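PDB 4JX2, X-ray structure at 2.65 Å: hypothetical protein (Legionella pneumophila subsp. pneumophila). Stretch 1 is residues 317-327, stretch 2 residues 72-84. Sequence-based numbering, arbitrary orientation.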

ATOM      1  N   ASP A 317      14.939 -18.284   4.709  1.00 49.87           N
ATOM      2  CA  ASP A 317      13.851 -17.769   3.876  1.00 47.41           C
ATOM      3  C   ASP A 317      12.497 -18.094   4.488  1.00 48.99           C
ATOM      4  O   ASP A 317      11.595 -17.267   4.405  1.00 47.56           O
ATOM      5  CB  ASP A 317      13.950 -18.319   2.446  1.00 48.86           C
ATOM      6  CG  ASP A 317      15.144 -17.795   1.675  1.00 59.89           C
ATOM      7  OD1 ASP A 317      15.883 -16.943   2.221  1.00 61.54           O
ATOM      8  OD2 ASP A 317      15.323 -18.205   0.510  1.00 65.82           O
ATOM      9  N   TYR A 318      12.352 -19.279   5.111  1.00 45.81           N
ATOM     10  CA  TYR A 318      11.110 -19.654   5.771  1.00 45.72           C
ATOM     11  C   TYR A 318      10.873 -18.725   6.983  1.00 49.60           C
ATOM     12  O   TYR A 318       9.787 -18.143   7.100  1.00 48.07           O
ATOM     13  CB  TYR A 318      11.107 -21.141   6.192  1.00 48.26           C
ATOM     14  CG  TYR A 318       9.854 -21.562   6.940  1.00 49.52           C
ATOM     15  CD1 TYR A 318       8.688 -21.901   6.255  1.00 51.10           C
ATOM     16  CD2 TYR A 318       9.835 -21.619   8.330  1.00 50.46           C
ATOM     17  CE1 TYR A 318       7.532 -22.285   6.939  1.00 52.27           C
ATOM     18  CE2 TYR A 318       8.683 -21.994   9.026  1.00 51.65           C
ATOM     19  CZ  TYR A 318       7.533 -22.328   8.327  1.00 60.37           C
ATOM     20  OH  TYR A 318       6.396 -22.700   9.013  1.00 61.58           O
ATOM     21  N   ASN A 319      11.902 -18.555   7.850  1.00 46.08           N
ATOM     22  CA  ASN A 319      11.809 -17.693   9.032  1.00 45.86           C
ATOM     23  C   ASN A 319      11.496 -16.259   8.611  1.00 47.58           C
ATOM     24  O   ASN A 319      10.789 -15.549   9.333  1.00 46.51           O
ATOM     25  CB  ASN A 319      13.092 -17.763   9.893  1.00 48.81           C
ATOM     26  CG  ASN A 319      13.340 -19.122  10.535  1.00 74.99           C
ATOM     27  OD1 ASN A 319      12.453 -19.984  10.633  1.00 70.39           O
ATOM     28  ND2 ASN A 319      14.564 -19.360  10.976  1.00 67.11           N
ATOM     29  N   TYR A 320      11.974 -15.856   7.415  1.00 42.13           N
ATOM     30  CA  TYR A 320      11.721 -14.526   6.887  1.00 40.66           C
ATOM     31  C   TYR A 320      10.217 -14.309   6.652  1.00 45.24           C
ATOM     32  O   TYR A 320       9.659 -13.362   7.187  1.00 45.61           O
ATOM     33  CB  TYR A 320      12.532 -14.242   5.599  1.00 40.37           C
ATOM     34  CG  TYR A 320      12.185 -12.901   4.995  1.00 40.65           C
ATOM     35  CD1 TYR A 320      12.565 -11.712   5.620  1.00 41.91           C
ATOM     36  CD2 TYR A 320      11.380 -12.814   3.863  1.00 40.81           C
ATOM     37  CE1 TYR A 320      12.190 -10.472   5.104  1.00 39.75           C
ATOM     38  CE2 TYR A 320      11.014 -11.578   3.328  1.00 40.77           C
ATOM     39  CZ  TYR A 320      11.417 -10.411   3.955  1.00 47.58           C
ATOM     40  OH  TYR A 320      11.014  -9.200   3.453  1.00 48.57           O
ATOM     41  N   TYR A 321       9.575 -15.170   5.867  1.00 41.16           N
ATOM     42  CA  TYR A 321       8.159 -15.006   5.539  1.00 39.63           C
ATOM     43  C   TYR A 321       7.242 -15.285   6.738  1.00 44.82           C
ATOM     44  O   TYR A 321       6.306 -14.524   6.986  1.00 44.28           O
ATOM     45  CB  TYR A 321       7.771 -15.897   4.330  1.00 38.49           C
ATOM     46  CG  TYR A 321       8.357 -15.395   3.031  1.00 37.69           C
ATOM     47  CD1 TYR A 321       8.017 -14.138   2.527  1.00 37.75           C
ATOM     48  CD2 TYR A 321       9.278 -16.155   2.321  1.00 38.91           C
ATOM     49  CE1 TYR A 321       8.583 -13.655   1.351  1.00 36.70           C
ATOM     50  CE2 TYR A 321       9.828 -15.694   1.125  1.00 39.15           C
ATOM     51  CZ  TYR A 321       9.475 -14.443   0.643  1.00 43.66           C
ATOM     52  OH  TYR A 321      10.013 -13.988  -0.537  1.00 43.50           O
ATOM     53  N   ASN A 322       7.529 -16.351   7.473  1.00 41.83           N
ATOM     54  CA  ASN A 322       6.734 -16.818   8.590  1.00 42.02           C
ATOM     55  C   ASN A 322       6.822 -15.882   9.797  1.00 48.89           C
ATOM     56  O   ASN A 322       5.780 -15.535  10.353  1.00 49.19           O
ATOM     57  CB  ASN A 322       7.184 -18.239   8.961  1.00 40.93           C
ATOM     58  CG  ASN A 322       6.412 -18.899  10.060  1.00 58.04           C
ATOM     59  OD1 ASN A 322       5.194 -19.035  10.004  1.00 49.78           O
ATOM     60  ND2 ASN A 322       7.123 -19.372  11.071  1.00 54.65           N
ATOM     61  N   ASN A 323       8.050 -15.488  10.215  1.00 46.78           N
ATOM     62  CA  ASN A 323       8.262 -14.678  11.414  1.00 46.59           C
ATOM     63  C   ASN A 323       8.520 -13.191  11.132  1.00 48.73           C
ATOM     64  O   ASN A 323       7.860 -12.352  11.737  1.00 47.96           O
ATOM     65  CB  ASN A 323       9.411 -15.248  12.245  1.00 49.88           C
ATOM     66  CG  ASN A 323       9.219 -16.678  12.695  1.00 75.77           C
ATOM     67  OD1 ASN A 323       9.922 -17.590  12.257  1.00 77.87           O
ATOM     68  ND2 ASN A 323       8.272 -16.907  13.588  1.00 63.91           N
ATOM     69  N   THR A 324       9.482 -12.859  10.250  1.00 44.47           N
ATOM     70  CA  THR A 324       9.855 -11.474   9.966  1.00 43.00           C
ATOM     71  C   THR A 324       8.716 -10.751   9.295  1.00 46.91           C
ATOM     72  O   THR A 324       8.453  -9.593   9.641  1.00 48.95           O
ATOM     73  CB  THR A 324      11.141 -11.411   9.130  1.00 47.18           C
ATOM     74  OG1 THR A 324      12.117 -12.296   9.689  1.00 52.00           O
ATOM     75  CG2 THR A 324      11.710  -9.996   9.009  1.00 38.70           C
ATOM     76  N   VAL A 325       8.040 -11.410   8.342  1.00 41.07           N
ATOM     77  CA  VAL A 325       6.936 -10.778   7.626  1.00 38.94           C
ATOM     78  C   VAL A 325       5.616 -11.018   8.374  1.00 42.32           C
ATOM     79  O   VAL A 325       5.178 -10.124   9.090  1.00 42.20           O
ATOM     80  CB  VAL A 325       6.854 -11.170   6.128  1.00 41.10           C
ATOM     81  CG1 VAL A 325       5.740 -10.407   5.434  1.00 38.85           C
ATOM     82  CG2 VAL A 325       8.176 -10.887   5.429  1.00 41.30           C
ATOM     83  N   TRP A 326       5.030 -12.220   8.268  1.00 38.41           N
ATOM     84  CA  TRP A 326       3.725 -12.544   8.839  1.00 37.63           C
ATOM     85  C   TRP A 326       3.658 -12.355  10.368  1.00 42.36           C
ATOM     86  O   TRP A 326       2.772 -11.637  10.845  1.00 40.51           O
ATOM     87  CB  TRP A 326       3.271 -13.964   8.433  1.00 36.22           C
ATOM     88  CG  TRP A 326       1.796 -14.158   8.640  1.00 36.59           C
ATOM     89  CD1 TRP A 326       0.794 -13.813   7.780  1.00 38.35           C
ATOM     90  CD2 TRP A 326       1.155 -14.580   9.852  1.00 36.80           C
ATOM     91  NE1 TRP A 326      -0.432 -14.031   8.367  1.00 37.52           N
ATOM     92  CE2 TRP A 326      -0.240 -14.469   9.651  1.00 39.71           C
ATOM     93  CE3 TRP A 326       1.628 -15.018  11.103  1.00 38.70           C
ATOM     94  CZ2 TRP A 326      -1.170 -14.816  10.640  1.00 39.27           C
ATOM     95  CZ3 TRP A 326       0.703 -15.350  12.082  1.00 40.25           C
ATOM     96  CH2 TRP A 326      -0.676 -15.266  11.842  1.00 40.13           C
ATOM     97  N   GLY A 327       4.588 -12.993  11.090  1.00 41.29           N
ATOM     98  CA  GLY A 327       4.671 -13.006  12.551  1.00 40.99           C
ATOM     99  C   GLY A 327       4.686 -11.648  13.221  1.00 43.03           C
ATOM    100  O   GLY A 327       3.963 -11.439  14.196  1.00 41.73           O
TER
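Stretch 2, residues 72-84: AQQNEGQLILFIN

A strand that crosses a helix nearly at right angles can offer it only a short run of side chains, and polar groups near the crossing may find partners in the helix itself, in the loop that leads in or elsewhere in the fold. The packing of residues 72-84 on the helix 317-327 illustrates the point. The second stretch begins as an irregular segment and becomes a strand at L79, which runs to N84. Strand and helix axes make an angle of 86° and approach to 9.9 Å; the backbones are nearest at two places, with CA of N322 7.0 Å from CA of L79 and CA of G327 5.9 Å from CA of Q73.

The strand's contribution is apolar. L79, L81 and I83 alternate toward the helix, while I80 and F82 lie out of its reach. L79 CD1 packs 3.8 Å from Y318 CE1 and 3.9 Å from Y321 CB. Further along, L81 CD2 lies 4.1 Å from Y321 CB, and I83 CD1 comes within 3.7 Å of Y321 CE1, so that one tyrosine touches all three residues. Its hydroxyl is hydrogen-bonded elsewhere in the structure, so burying the tyrosine here leaves no unpaired OH.

Polar contacts gather in the loop, and they are less ideal. Y318 OH donates a weak hydrogen bond to the backbone carbonyl N75 O, at 3.3 Å. N323 ND2 reaches Q73 OE1 at 2.7 Å, but the N-H...O angle of 119° makes this bond weak too, despite its short length. The other end of the same amide shows why distance alone is a poor guide: Q73 NE2 is 2.9 Å from N322 O, yet the angle is too poor for a hydrogen bond. That carbonyl is not left unsatisfied, since G327 N donates to it at 2.9 Å within the helix. Q73 NE2 also lies 3.2 Å from N322 OD1, an atom already hydrogen-bonded elsewhere in the structure.

The helix has a wider pi-type turn at 320-327, where the amides of T324, V325, W326 and G327 bond to the carbonyls of N319, Y320, Y321 and N322, five residues back. Against W326 and G327, in a helix that continues beyond both ends of the stretch, lies the Q73 side chain, its CG 3.6 Å from W326 CZ3 at the edge of the indole and its CD 3.9 Å from G327 CA. Q73 is poorly ordered, so the details of its polar contacts deserve caution.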

ATOM      1  N   ALA A  72       1.216 -14.755  21.222  1.00110.52           N
ATOM      2  CA  ALA A  72       2.281 -14.635  20.226  1.00109.91           C
ATOM      3  C   ALA A  72       1.985 -15.509  18.964  1.00113.64           C
ATOM      4  O   ALA A  72       0.836 -15.926  18.772  1.00112.88           O
ATOM      5  CB  ALA A  72       3.621 -15.012  20.854  1.00111.77           C
ATOM      6  N   GLN A  73       3.005 -15.741  18.095  1.00109.99           N
ATOM      7  CA  GLN A  73       2.905 -16.543  16.865  1.00109.02           C
ATOM      8  C   GLN A  73       3.791 -17.818  16.962  1.00114.56           C
ATOM      9  O   GLN A  73       4.951 -17.730  17.386  1.00115.23           O
ATOM     10  CB  GLN A  73       3.290 -15.686  15.645  1.00108.72           C
ATOM     11  CG  GLN A  73       3.290 -16.437  14.308  1.00116.12           C
ATOM     12  CD  GLN A  73       4.671 -16.697  13.737  1.00126.51           C
ATOM     13  OE1 GLN A  73       5.706 -16.495  14.385  1.00122.66           O
ATOM     14  NE2 GLN A  73       4.711 -17.164  12.498  1.00111.84           N
ATOM     15  N   GLN A  74       3.235 -18.990  16.543  1.00110.66           N
ATOM     16  CA  GLN A  74       3.902 -20.306  16.570  1.00111.01           C
ATOM     17  C   GLN A  74       4.412 -20.753  15.163  1.00111.64           C
ATOM     18  O   GLN A  74       4.284 -20.005  14.186  1.00109.37           O
ATOM     19  CB  GLN A  74       2.956 -21.371  17.164  1.00113.22           C
ATOM     20  N   ASN A  75       5.002 -21.979  15.087  1.00107.12           N
ATOM     21  CA  ASN A  75       5.582 -22.588  13.879  1.00105.14           C
ATOM     22  C   ASN A  75       4.546 -23.307  12.999  1.00104.03           C
ATOM     23  O   ASN A  75       4.769 -23.413  11.786  1.00103.73           O
ATOM     24  CB  ASN A  75       6.691 -23.576  14.257  1.00107.06           C
ATOM     25  N   GLU A  76       3.431 -23.806  13.597  1.00 96.11           N
ATOM     26  CA  GLU A  76       2.374 -24.535  12.877  1.00 93.13           C
ATOM     27  C   GLU A  76       1.555 -23.617  11.921  1.00 88.25           C
ATOM     28  O   GLU A  76       1.509 -22.392  12.085  1.00 86.81           O
ATOM     29  CB  GLU A  76       1.440 -25.293  13.851  1.00 95.59           C
ATOM     30  CG  GLU A  76       0.436 -24.434  14.613  1.00105.79           C
ATOM     31  CD  GLU A  76      -0.867 -25.131  14.964  1.00121.70           C
ATOM     32  OE1 GLU A  76      -1.546 -25.629  14.037  1.00112.59           O
ATOM     33  OE2 GLU A  76      -1.223 -25.156  16.164  1.00112.82           O
ATOM     34  N   GLY A  77       0.918 -24.242  10.936  1.00 78.60           N
ATOM     35  CA  GLY A  77       0.115 -23.547   9.943  1.00 73.91           C
ATOM     36  C   GLY A  77       0.862 -23.395   8.638  1.00 70.01           C
ATOM     37  O   GLY A  77       2.098 -23.305   8.617  1.00 70.64           O
ATOM     38  N   GLN A  78       0.104 -23.345   7.542  1.00 58.51           N
ATOM     39  CA  GLN A  78       0.659 -23.237   6.212  1.00 54.30           C
ATOM     40  C   GLN A  78       0.871 -21.804   5.787  1.00 51.89           C
ATOM     41  O   GLN A  78       0.132 -20.915   6.196  1.00 50.15           O
ATOM     42  CB  GLN A  78      -0.244 -23.954   5.234  1.00 54.82           C
ATOM     43  CG  GLN A  78      -0.024 -25.442   5.334  1.00 58.58           C
ATOM     44  CD  GLN A  78      -1.311 -26.182   5.342  1.00 76.01           C
ATOM     45  OE1 GLN A  78      -2.322 -25.741   5.919  1.00 66.46           O
ATOM     46  NE2 GLN A  78      -1.292 -27.336   4.692  1.00 74.42           N
ATOM     47  N   LEU A  79       1.912 -21.580   4.981  1.00 45.76           N
ATOM     48  CA  LEU A  79       2.269 -20.284   4.436  1.00 43.35           C
ATOM     49  C   LEU A  79       1.648 -20.167   3.065  1.00 45.58           C
ATOM     50  O   LEU A  79       1.988 -20.958   2.179  1.00 46.66           O
ATOM     51  CB  LEU A  79       3.800 -20.150   4.347  1.00 44.06           C
ATOM     52  CG  LEU A  79       4.560 -19.380   5.434  1.00 49.67           C
ATOM     53  CD1 LEU A  79       6.053 -19.308   5.080  1.00 50.22           C
ATOM     54  CD2 LEU A  79       4.036 -17.945   5.595  1.00 52.79           C
ATOM     55  N   ILE A  80       0.701 -19.231   2.887  1.00 38.98           N
ATOM     56  CA  ILE A  80       0.032 -19.014   1.595  1.00 36.28           C
ATOM     57  C   ILE A  80       0.585 -17.698   1.062  1.00 38.48           C
ATOM     58  O   ILE A  80       0.310 -16.647   1.636  1.00 37.59           O
ATOM     59  CB  ILE A  80      -1.505 -19.085   1.755  1.00 38.10           C
ATOM     60  CG1 ILE A  80      -1.889 -20.506   2.257  1.00 39.49           C
ATOM     61  CG2 ILE A  80      -2.198 -18.765   0.437  1.00 36.03           C
ATOM     62  CD1 ILE A  80      -3.168 -20.643   2.860  1.00 48.74           C
ATOM     63  N   LEU A  81       1.479 -17.782   0.034  1.00 34.29           N
ATOM     64  CA  LEU A  81       2.234 -16.644  -0.506  1.00 32.76           C
ATOM     65  C   LEU A  81       1.896 -16.284  -1.947  1.00 38.26           C
ATOM     66  O   LEU A  81       2.274 -17.004  -2.882  1.00 38.70           O
ATOM     67  CB  LEU A  81       3.760 -16.911  -0.434  1.00 33.01           C
ATOM     68  CG  LEU A  81       4.372 -17.466   0.853  1.00 37.23           C
ATOM     69  CD1 LEU A  81       5.749 -17.973   0.590  1.00 37.65           C
ATOM     70  CD2 LEU A  81       4.436 -16.416   1.922  1.00 38.86           C
ATOM     71  N   PHE A  82       1.239 -15.125  -2.121  1.00 34.75           N
ATOM     72  CA  PHE A  82       0.929 -14.551  -3.425  1.00 33.35           C
ATOM     73  C   PHE A  82       2.020 -13.564  -3.702  1.00 38.99           C
ATOM     74  O   PHE A  82       1.965 -12.434  -3.209  1.00 39.94           O
ATOM     75  CB  PHE A  82      -0.461 -13.897  -3.439  1.00 33.69           C
ATOM     76  CG  PHE A  82      -1.620 -14.864  -3.279  1.00 34.05           C
ATOM     77  CD1 PHE A  82      -2.122 -15.176  -2.018  1.00 35.65           C
ATOM     78  CD2 PHE A  82      -2.241 -15.427  -4.392  1.00 33.41           C
ATOM     79  CE1 PHE A  82      -3.209 -16.043  -1.877  1.00 35.00           C
ATOM     80  CE2 PHE A  82      -3.344 -16.267  -4.246  1.00 34.84           C
ATOM     81  CZ  PHE A  82      -3.811 -16.583  -2.990  1.00 32.18           C
ATOM     82  N   ILE A  83       3.079 -14.019  -4.380  1.00 35.20           N
ATOM     83  CA  ILE A  83       4.249 -13.191  -4.636  1.00 34.29           C
ATOM     84  C   ILE A  83       4.421 -13.024  -6.134  1.00 39.18           C
ATOM     85  O   ILE A  83       4.635 -14.006  -6.854  1.00 39.95           O
ATOM     86  CB  ILE A  83       5.514 -13.764  -3.920  1.00 36.70           C
ATOM     87  CG1 ILE A  83       5.292 -13.731  -2.376  1.00 35.63           C
ATOM     88  CG2 ILE A  83       6.792 -12.976  -4.340  1.00 35.41           C
ATOM     89  CD1 ILE A  83       6.318 -14.355  -1.539  1.00 40.96           C
ATOM     90  N   ASN A  84       4.332 -11.747  -6.585  1.00 35.24           N
ATOM     91  CA  ASN A  84       4.417 -11.283  -7.970  1.00 34.34           C
ATOM     92  C   ASN A  84       3.207 -11.786  -8.751  1.00 37.92           C
ATOM     93  O   ASN A  84       2.150 -11.183  -8.612  1.00 37.27           O
ATOM     94  CB  ASN A  84       5.749 -11.670  -8.627  1.00 33.90           C
ATOM     95  CG  ASN A  84       6.902 -10.812  -8.174  1.00 53.76           C
ATOM     96  OD1 ASN A  84       6.780  -9.593  -8.026  1.00 45.86           O
ATOM     97  ND2 ASN A  84       8.063 -11.427  -7.988  1.00 50.35           N
TER